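Local structure of macrodomain protein (Streptomyces coelicolor, 5E3B) at residues A[29-33]-A[59-64]; A[46-52]-A[71-75]; A[83-89]-A[100-106]. The protein probably removes ADP-ribose from ADP-ribosylated thymidine in DNA by hydrolysis, as a macrodomain enzyme. One frame throughout, in Å; residues are numbered along the deposited sequence.

All three contacts belong to one macrodomain, whose mixed sheet carries helices on its faces. Interaction 1 ties the loop after strand 25-28 to helix 56-63; interaction 2 packs the loop after strand 40-47 on helix 66-76; interaction 3 joins the edge strand 88-94 to its hairpin partner 97-105. Interactions 2 and 3 are close neighbours, with centres about 9 Å apart: Cys46 N lies 2.7 Å from Met102 O, and Asp48 OD2 lies 2.8 Å from His106 ND1. Interaction 1 sits about 18 Å, centre to centre, from interaction 2, yet Ser61 OG reaches Trp52 NE1 at 3.0 Å. A bound ethanediol, probably from the crystallisation liquor, lies about 4 Å from the Asn47 side chain.

Interaction 1: A[29-33]-A[59-64]; sequences GDATA and AVSRRW
Arg63 reaches across to Asp30 and Thr32 with the edge of its guanidinium group, and both acceptors lie close to its plane. Arg63 NE donates to Thr32 OG1 at 2.9 Å, with an N-H...O angle of 166°. Arg63 NH2 makes an equally straight salt bridge to Asp30 OD2 at 3.2 Å. The carboxylate does not lie flat against the guanidinium: the two planes are 45° apart, and NH2 comes to OD2 from above the carboxylate plane. The bend of the arginine chain at chi3 (-74°) turns this donor edge back to the loop, while the methyl of Ala33 covers one face near the rim.

Thr32 sits in the middle of the contact. With chi1 at 73°, OG1 lies between the backbone N and the carbonyl carbon, leaving CG2 to pack on Val60 CG2. Trp64 CH2 approaches Thr32 O obliquely at 3.3 Å and its CZ3 lies 4.0 Å from Thr32 CB; the indole NE1 is held by Glu94. Arg63 CG rests over the centre of one face of the Trp64 indole.

Asp30 is fixed from its own loop too. Asp30 OD1 accepts from Thr32 N at 3.0 Å, an Asx turn at the start of the type I turn from Asp30 to Ala33. Water 1 donates to Asp30 OD2 and to Ala59 O, a further, water-mediated link from the loop to the helix. The aspartate was modelled in two conformers, and its bonds described here are those of one.

Here the loop following strand 25-28 meets the C-terminal part of helix 56-63. In this conformer one carboxylate thus serves the turn, the arginine and the water together, and the positive charge of Arg63 would be expected to stabilise its ionised form.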
loop_
_atom_site.group_PDB
_atom_site.type_symbol
_atom_site.label_atom_id
_atom_site.label_comp_id
_atom_site.label_asym_id
_atom_site.label_seq_id
_atom_site.Cartn_x
_atom_site.Cartn_y
_atom_site.Cartn_z
ATOM N N GLY A 29 4.948 -15.165 0.159
ATOM C CA GLY A 29 6.053 -14.462 -0.487
ATOM C C GLY A 29 6.295 -13.089 0.060
ATOM O O GLY A 29 5.633 -12.574 0.934
ATOM N N ASP A 30 7.371 -12.515 -0.507
ATOM C CA ASP A 30 7.754 -11.098 -0.158
ATOM C C ASP A 30 7.104 -10.253 -1.294
ATOM O O ASP A 30 7.413 -10.334 -2.475
ATOM C CB ASP A 30 9.307 -10.879 0.048
ATOM C CG ASP A 30 9.751 -9.407 0.202
ATOM O OD1 ASP A 30 9.004 -8.460 0.381
ATOM O OD2 ASP A 30 10.972 -9.167 0.159
ATOM N N ALA A 31 6.100 -9.479 -0.825
ATOM C CA ALA A 31 5.376 -8.525 -1.702
ATOM C C ALA A 31 6.286 -7.490 -2.375
ATOM O O ALA A 31 5.856 -6.901 -3.343
ATOM C CB ALA A 31 4.303 -7.812 -0.951
ATOM N N THR A 32 7.492 -7.279 -1.879
ATOM C CA THR A 32 8.451 -6.374 -2.546
ATOM C C THR A 32 9.131 -6.958 -3.690
ATOM O O THR A 32 9.884 -6.267 -4.386
ATOM C CB THR A 32 9.460 -5.766 -1.528
ATOM O OG1 THR A 32 10.409 -6.758 -1.106
ATOM C CG2 THR A 32 8.738 -5.128 -0.388
ATOM N N ALA A 33 8.885 -8.230 -3.999
ATOM C CA ALA A 33 9.415 -8.822 -5.166
ATOM C C ALA A 33 8.412 -9.548 -6.017
ATOM O O ALA A 33 8.558 -10.730 -6.235
ATOM C CB ALA A 33 10.549 -9.759 -4.771
ATOM N N ALA A 59 10.700 -4.198 5.373
ATOM C CA ALA A 59 10.888 -5.017 4.216
ATOM C C ALA A 59 11.097 -4.134 2.960
ATOM O O ALA A 59 11.947 -4.361 2.135
ATOM C CB ALA A 59 9.730 -5.961 3.931
ATOM N N VAL A 60 10.316 -3.045 2.904
ATOM C CA VAL A 60 10.498 -2.082 1.796
ATOM C C VAL A 60 11.921 -1.455 1.826
ATOM O O VAL A 60 12.575 -1.463 0.784
ATOM C CB VAL A 60 9.375 -1.002 1.842
ATOM C CG1 VAL A 60 9.598 0.091 0.829
ATOM C CG2 VAL A 60 8.053 -1.680 1.641
ATOM N N SER A 61 12.318 -1.012 2.997
ATOM C CA SER A 61 13.676 -0.361 3.118
ATOM C C SER A 61 14.813 -1.361 2.930
ATOM O O SER A 61 15.904 -0.972 2.483
ATOM C CB SER A 61 13.763 0.450 4.366
ATOM O OG SER A 61 12.908 1.562 4.361
ATOM N N ARG A 62 14.550 -2.634 3.202
ATOM C CA ARG A 62 15.520 -3.667 2.800
ATOM C C ARG A 62 15.729 -3.812 1.373
ATOM O O ARG A 62 16.831 -4.325 1.009
ATOM C CB ARG A 62 15.271 -4.997 3.444
ATOM C CG ARG A 62 15.624 -4.980 4.925
ATOM C CD ARG A 62 15.515 -6.376 5.518
ATOM N NE ARG A 62 14.126 -6.849 5.730
ATOM C CZ ARG A 62 13.381 -6.609 6.829
ATOM N NH1 ARG A 62 13.836 -5.886 7.862
ATOM N NH2 ARG A 62 12.164 -7.085 6.901
ATOM N N ARG A 63 14.831 -3.328 0.519
ATOM C CA ARG A 63 15.037 -3.415 -0.893
ATOM C C ARG A 63 15.375 -2.099 -1.632
ATOM O O ARG A 63 16.162 -2.091 -2.605
ATOM C CB ARG A 63 13.808 -3.991 -1.571
ATOM C CG ARG A 63 14.030 -4.590 -2.906
ATOM C CD ARG A 63 12.874 -5.449 -3.404
ATOM N NE ARG A 63 12.765 -6.752 -2.746
ATOM C CZ ARG A 63 13.498 -7.830 -2.927
ATOM N NH1 ARG A 63 14.542 -7.866 -3.736
ATOM N NH2 ARG A 63 13.215 -8.880 -2.157
ATOM N N TRP A 64 14.788 -1.006 -1.142
ATOM C CA TRP A 64 14.950 0.319 -1.821
ATOM C C TRP A 64 14.910 1.358 -0.781
ATOM O O TRP A 64 14.106 1.314 0.158
ATOM C CB TRP A 64 13.839 0.636 -2.768
ATOM C CG TRP A 64 13.485 -0.390 -3.822
ATOM C CD1 TRP A 64 14.188 -0.733 -4.970
ATOM C CD2 TRP A 64 12.324 -1.209 -3.818
ATOM N NE1 TRP A 64 13.516 -1.694 -5.654
ATOM C CE2 TRP A 64 12.356 -1.985 -4.983
ATOM C CE3 TRP A 64 11.221 -1.333 -2.944
ATOM C CZ2 TRP A 64 11.345 -2.901 -5.315
ATOM C CZ3 TRP A 64 10.226 -2.276 -3.272
ATOM C CH2 TRP A 64 10.282 -2.997 -4.415
HETATM O O HOH W 1 12.566 -6.948 1.168
#

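Interaction 2: A[46-52]-A[71-75]; sequences CNDLGGW and YRAWH
Gly50 CA lies over the centre of one face of the His75 imidazole, a CH-pi contact 3.6 Å from the ring centroid, and Asp48 O comes to that ring's edge. The Tyr71 ring has Asn47 O at its edge, near its plane; Trp52 CE3 meets it obliquely at 3.5 Å from Tyr71 CD2, the two ring planes inclined at 42°. On the same side of the tyrosine ring plane, nearer CE1, Cys46 brings CB and, in an oblique sulfur-aromatic approach, SG. On the Arg72 guanidinium, Trp52 CB covers one face and water 2 sits at the edge.

The arrangement is the loop leaving strand 40-47 of the macrodomain sheet, folded over helix 66-76. It begins with an Asx turn at Asn47, whose OD1 receives Leu49 N and Gly51 N, both in the carbonyl plane and on lone pairs. Its ND2 returns a bond to Gly51 O, and this triple grip fixes the amide's rotation. The amide stands nearly perpendicular to the tyrosine ring.

Tyr71, its ring directed at the loop by chi1 of 170°, ends in a hydroxyl that donates to Asn47 O at 2.7 Å and takes a weak bond from Gly50 N. Arg72, held by a salt bridge to Glu68, brings NH2 to 2.9 Å from Trp52 O. Nearby, water 2 donates to Gly50 O at 2.7 Å and accepts from Arg72 NH1 at 3.0 Å.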
loop_
_atom_site.group_PDB
_atom_site.type_symbol
_atom_site.label_atom_id
_atom_site.label_comp_id
_atom_site.label_asym_id
_atom_site.label_seq_id
_atom_site.Cartn_x
_atom_site.Cartn_y
_atom_site.Cartn_z
ATOM N N CYS A 46 0.617 2.865 5.805
ATOM C CA CYS A 46 1.453 3.663 6.709
ATOM C C CYS A 46 0.602 4.404 7.702
ATOM O O CYS A 46 -0.609 4.641 7.498
ATOM C CB CYS A 46 2.263 4.641 5.860
ATOM S SG CYS A 46 3.376 3.894 4.640
ATOM N N ASN A 47 1.241 4.836 8.776
ATOM C CA ASN A 47 0.562 5.713 9.769
ATOM C C ASN A 47 0.687 7.179 9.457
ATOM O O ASN A 47 1.474 7.641 8.600
ATOM C CB ASN A 47 1.056 5.380 11.179
ATOM C CG ASN A 47 2.508 5.706 11.359
ATOM O OD1 ASN A 47 2.890 6.884 11.470
ATOM N ND2 ASN A 47 3.323 4.683 11.348
ATOM N N ASP A 48 -0.168 7.951 10.116
ATOM C CA ASP A 48 -0.187 9.388 9.901
ATOM C C ASP A 48 0.684 10.181 10.842
ATOM O O ASP A 48 0.577 11.418 10.921
ATOM C CB ASP A 48 -1.642 9.911 9.991
ATOM C CG ASP A 48 -2.294 9.658 11.350
ATOM O OD1 ASP A 48 -1.714 9.009 12.242
ATOM O OD2 ASP A 48 -3.489 10.091 11.479
ATOM N N LEU A 49 1.579 9.501 11.514
ATOM C CA LEU A 49 2.461 10.158 12.492
ATOM C C LEU A 49 3.933 10.209 12.100
ATOM O O LEU A 49 4.763 10.745 12.850
ATOM C CB LEU A 49 2.335 9.461 13.868
ATOM C CG LEU A 49 1.048 9.685 14.657
ATOM C CD1 LEU A 49 1.173 8.849 15.906
ATOM C CD2 LEU A 49 0.888 11.168 14.990
ATOM N N GLY A 50 4.299 9.715 10.914
ATOM C CA GLY A 50 5.629 9.757 10.481
ATOM C C GLY A 50 6.542 8.638 10.972
ATOM O O GLY A 50 7.750 8.713 10.872
ATOM N N GLY A 51 5.939 7.584 11.500
ATOM C CA GLY A 51 6.678 6.449 11.974
ATOM C C GLY A 51 6.927 5.427 10.882
ATOM O O GLY A 51 6.000 4.998 10.194
ATOM N N TRP A 52 8.171 5.039 10.699
ATOM C CA TRP A 52 8.576 4.037 9.740
ATOM C C TRP A 52 9.686 3.203 10.349
ATOM O O TRP A 52 10.889 3.461 10.210
ATOM C CB TRP A 52 8.983 4.717 8.426
ATOM C CG TRP A 52 9.437 3.907 7.226
ATOM C CD1 TRP A 52 10.478 3.004 7.156
ATOM C CD2 TRP A 52 8.759 3.816 5.967
ATOM N NE1 TRP A 52 10.501 2.411 5.917
ATOM C CE2 TRP A 52 9.469 2.886 5.150
ATOM C CE3 TRP A 52 7.633 4.441 5.440
ATOM C CZ2 TRP A 52 9.145 2.609 3.809
ATOM C CZ3 TRP A 52 7.273 4.102 4.130
ATOM C CH2 TRP A 52 8.025 3.254 3.313
ATOM N N TYR A 71 8.470 9.158 2.183
ATOM C CA TYR A 71 7.471 9.224 3.218
ATOM C C TYR A 71 7.866 10.194 4.286
ATOM O O TYR A 71 7.044 10.951 4.790
ATOM C CB TYR A 71 7.275 7.820 3.827
ATOM C CG TYR A 71 6.439 7.790 5.085
ATOM C CD1 TYR A 71 5.017 7.777 5.053
ATOM C CD2 TYR A 71 7.004 7.753 6.340
ATOM C CE1 TYR A 71 4.250 7.774 6.198
ATOM C CE2 TYR A 71 6.275 7.697 7.465
ATOM C CZ TYR A 71 4.868 7.708 7.444
ATOM O OH TYR A 71 4.163 7.634 8.602
ATOM N N ARG A 72 9.112 10.100 4.749
ATOM C CA ARG A 72 9.563 10.996 5.869
ATOM C C ARG A 72 9.496 12.435 5.394
ATOM O O ARG A 72 9.085 13.290 6.198
ATOM C CB ARG A 72 10.953 10.574 6.323
ATOM C CG ARG A 72 11.022 9.216 6.977
ATOM C CD ARG A 72 12.287 9.075 7.754
ATOM N NE ARG A 72 12.482 7.715 8.279
ATOM C CZ ARG A 72 11.975 7.249 9.422
ATOM N NH1 ARG A 72 11.107 7.890 10.117
ATOM N NH2 ARG A 72 12.257 5.987 9.705
ATOM N N ALA A 73 9.878 12.703 4.149
ATOM C CA ALA A 73 9.850 14.086 3.618
ATOM C C ALA A 73 8.425 14.570 3.502
ATOM O O ALA A 73 8.074 15.696 3.893
ATOM C CB ALA A 73 10.527 14.139 2.310
ATOM N N TRP A 74 7.530 13.715 2.999
ATOM C CA TRP A 74 6.102 13.996 2.899
ATOM C C TRP A 74 5.510 14.372 4.233
ATOM O O TRP A 74 4.890 15.408 4.381
ATOM C CB TRP A 74 5.442 12.844 2.170
ATOM C CG TRP A 74 3.997 12.948 1.744
ATOM C CD1 TRP A 74 3.355 14.051 1.253
ATOM C CD2 TRP A 74 3.081 11.860 1.673
ATOM N NE1 TRP A 74 2.042 13.702 0.884
ATOM C CE2 TRP A 74 1.834 12.383 1.165
ATOM C CE3 TRP A 74 3.152 10.503 2.034
ATOM C CZ2 TRP A 74 0.736 11.565 0.965
ATOM C CZ3 TRP A 74 2.024 9.676 1.872
ATOM C CH2 TRP A 74 0.829 10.255 1.323
ATOM N N HIS A 75 5.720 13.554 5.236
ATOM C CA HIS A 75 5.265 13.856 6.578
ATOM C C HIS A 75 5.944 15.187 7.128
ATOM O O HIS A 75 5.223 16.024 7.679
ATOM C CB HIS A 75 5.610 12.703 7.474
ATOM C CG HIS A 75 5.331 12.991 8.891
ATOM N ND1 HIS A 75 6.361 13.427 9.724
ATOM C CD2 HIS A 75 4.207 13.025 9.626
ATOM C CE1 HIS A 75 5.874 13.655 10.916
ATOM N NE2 HIS A 75 4.584 13.451 10.897
HETATM O O HOH W 2 9.619 10.440 9.978
#

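Interaction 3: A[83-89]-A[100-106]; sequences FGLGAVQ and ANMIGQH
Ile103 O takes the shortest polar bond of this contact, from Gly86 N at 2.8 Å. Ile103 N answers with a bond to Ala87 O. Gly86, at positive phi, belongs to the type II turn from Gly84 to Ala87, and Gly84 O lies 3.3 Å from Ile103 CB. The isoleucine is wedged under this turn, its CD1 packing at 3.6 Å on Phe83 CE2, the two side chains crossing at about a right angle. Leu85 CD2 packs loosely on Ile103 CG2 (4.1 Å).

Farther along, Gln89 and Asn101 form a hydrogen-bonded pair through both backbone bonds. Their side chains run side by side on the same face, and Asn101 ND2 donates to Gln89 OE1 at 3.0 Å with the acceptor in its own amide plane; ND2 also bonds Pro67 O, while Asn101 OD1 is taken by His44 and Gln89 NE2 by Ala70 O. On the other face Val88 CG2 meets Met102 CG at 4.0 Å, both residues lying against helix 119-136. Through this hairpin strand 88-94 adds an antiparallel edge to 97-105, the last parallel strand of the mixed macrodomain sheet.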
loop_
_atom_site.group_PDB
_atom_site.type_symbol
_atom_site.label_atom_id
_atom_site.label_comp_id
_atom_site.label_asym_id
_atom_site.label_seq_id
_atom_site.Cartn_x
_atom_site.Cartn_y
_atom_site.Cartn_z
ATOM N N PHE A 83 -0.288 15.484 2.741
ATOM C CA PHE A 83 -0.167 14.418 3.726
ATOM C C PHE A 83 -1.320 14.408 4.697
ATOM O O PHE A 83 -1.633 15.459 5.293
ATOM C CB PHE A 83 1.156 14.575 4.512
ATOM C CG PHE A 83 1.399 13.449 5.469
ATOM C CD1 PHE A 83 0.880 13.509 6.757
ATOM C CD2 PHE A 83 2.160 12.353 5.109
ATOM C CE1 PHE A 83 1.120 12.479 7.660
ATOM C CE2 PHE A 83 2.382 11.302 5.971
ATOM C CZ PHE A 83 1.850 11.352 7.247
ATOM N N GLY A 84 -1.933 13.247 4.867
ATOM C CA GLY A 84 -3.067 13.037 5.736
ATOM C C GLY A 84 -3.732 11.735 5.488
ATOM O O GLY A 84 -3.477 11.061 4.482
ATOM N N LEU A 85 -4.663 11.400 6.350
ATOM C CA LEU A 85 -5.446 10.147 6.240
ATOM C C LEU A 85 -6.150 10.032 4.920
ATOM O O LEU A 85 -6.784 11.037 4.473
ATOM C CB LEU A 85 -6.425 9.963 7.410
ATOM C CG LEU A 85 -5.757 9.576 8.765
ATOM C CD1 LEU A 85 -6.741 9.783 9.923
ATOM C CD2 LEU A 85 -5.268 8.160 8.803
ATOM N N GLY A 86 -5.994 8.877 4.287
ATOM C CA GLY A 86 -6.544 8.607 2.922
ATOM C C GLY A 86 -5.687 9.018 1.722
ATOM O O GLY A 86 -5.915 8.559 0.617
ATOM N N ALA A 87 -4.622 9.791 1.933
ATOM C CA ALA A 87 -3.720 10.179 0.870
ATOM C C ALA A 87 -2.726 9.046 0.588
ATOM O O ALA A 87 -2.505 8.172 1.410
ATOM C CB ALA A 87 -2.980 11.461 1.164
ATOM N N VAL A 88 -2.223 9.093 -0.634
ATOM C CA VAL A 88 -1.307 8.089 -1.121
ATOM C C VAL A 88 -0.194 8.775 -1.892
ATOM O O VAL A 88 -0.433 9.689 -2.683
ATOM C CB VAL A 88 -1.976 7.073 -2.024
ATOM C CG1 VAL A 88 -0.949 5.999 -2.425
ATOM C CG2 VAL A 88 -3.139 6.450 -1.367
ATOM N N GLN A 89 1.059 8.307 -1.678
ATOM C CA GLN A 89 2.260 8.814 -2.359
ATOM C C GLN A 89 2.800 7.677 -3.166
ATOM O O GLN A 89 2.914 6.570 -2.621
ATOM C CB GLN A 89 3.275 9.225 -1.312
ATOM C CG GLN A 89 4.686 9.443 -1.744
ATOM C CD GLN A 89 5.609 9.809 -0.640
ATOM O OE1 GLN A 89 5.827 9.039 0.305
ATOM N NE2 GLN A 89 6.139 11.002 -0.707
ATOM N N ALA A 100 3.330 2.317 -3.251
ATOM C CA ALA A 100 2.289 3.233 -2.883
ATOM C C ALA A 100 2.227 3.256 -1.367
ATOM O O ALA A 100 1.826 2.282 -0.714
ATOM C CB ALA A 100 0.890 2.765 -3.429
ATOM N N ASN A 101 2.707 4.348 -0.792
ATOM C CA ASN A 101 2.636 4.567 0.618
ATOM C C ASN A 101 1.251 5.194 0.956
ATOM O O ASN A 101 0.980 6.355 0.631
ATOM C CB ASN A 101 3.709 5.541 1.102
ATOM C CG ASN A 101 5.158 5.092 0.914
ATOM O OD1 ASN A 101 5.517 3.929 0.879
ATOM N ND2 ASN A 101 6.016 6.113 0.737
ATOM N N MET A 102 0.371 4.371 1.505
ATOM C CA MET A 102 -1.035 4.732 1.786
ATOM C C MET A 102 -1.131 5.194 3.246
ATOM O O MET A 102 -0.803 4.410 4.125
ATOM C CB MET A 102 -1.975 3.579 1.627
ATOM C CG MET A 102 -1.966 2.983 0.227
ATOM S SD MET A 102 -3.254 1.707 -0.052
ATOM C CE MET A 102 -2.630 0.427 0.941
ATOM N N ILE A 103 -1.673 6.365 3.485
ATOM C CA ILE A 103 -1.838 6.797 4.895
ATOM C C ILE A 103 -3.166 6.250 5.371
ATOM O O ILE A 103 -4.242 6.883 5.131
ATOM C CB ILE A 103 -1.738 8.335 5.020
ATOM C CG1 ILE A 103 -0.455 8.921 4.421
ATOM C CG2 ILE A 103 -1.850 8.671 6.512
ATOM C CD1 ILE A 103 0.842 8.254 4.865
ATOM N N GLY A 104 -3.095 5.091 6.007
ATOM C CA GLY A 104 -4.306 4.371 6.330
ATOM C C GLY A 104 -4.508 4.120 7.762
ATOM O O GLY A 104 -5.622 3.697 8.138
ATOM N N GLN A 105 -3.476 4.317 8.580
ATOM C CA GLN A 105 -3.482 3.932 9.995
ATOM C C GLN A 105 -3.359 5.209 10.818
ATOM O O GLN A 105 -2.490 6.048 10.588
ATOM C CB GLN A 105 -2.331 2.980 10.291
ATOM C CG GLN A 105 -2.125 2.736 11.744
ATOM C CD GLN A 105 -0.884 1.970 11.966
ATOM O OE1 GLN A 105 -0.262 1.505 11.006
ATOM N NE2 GLN A 105 -0.437 1.920 13.201
ATOM N N HIS A 106 -4.304 5.382 11.729
ATOM C CA HIS A 106 -4.308 6.546 12.598
ATOM C C HIS A 106 -3.559 6.256 13.903
ATOM O O HIS A 106 -3.931 5.350 14.637
ATOM C CB HIS A 106 -5.746 6.982 12.959
ATOM C CG HIS A 106 -5.771 8.146 13.898
ATOM N ND1 HIS A 106 -5.173 9.350 13.613
ATOM C CD2 HIS A 106 -6.410 8.313 15.087
ATOM C CE1 HIS A 106 -5.387 10.200 14.601
ATOM N NE2 HIS A 106 -6.122 9.586 15.515
#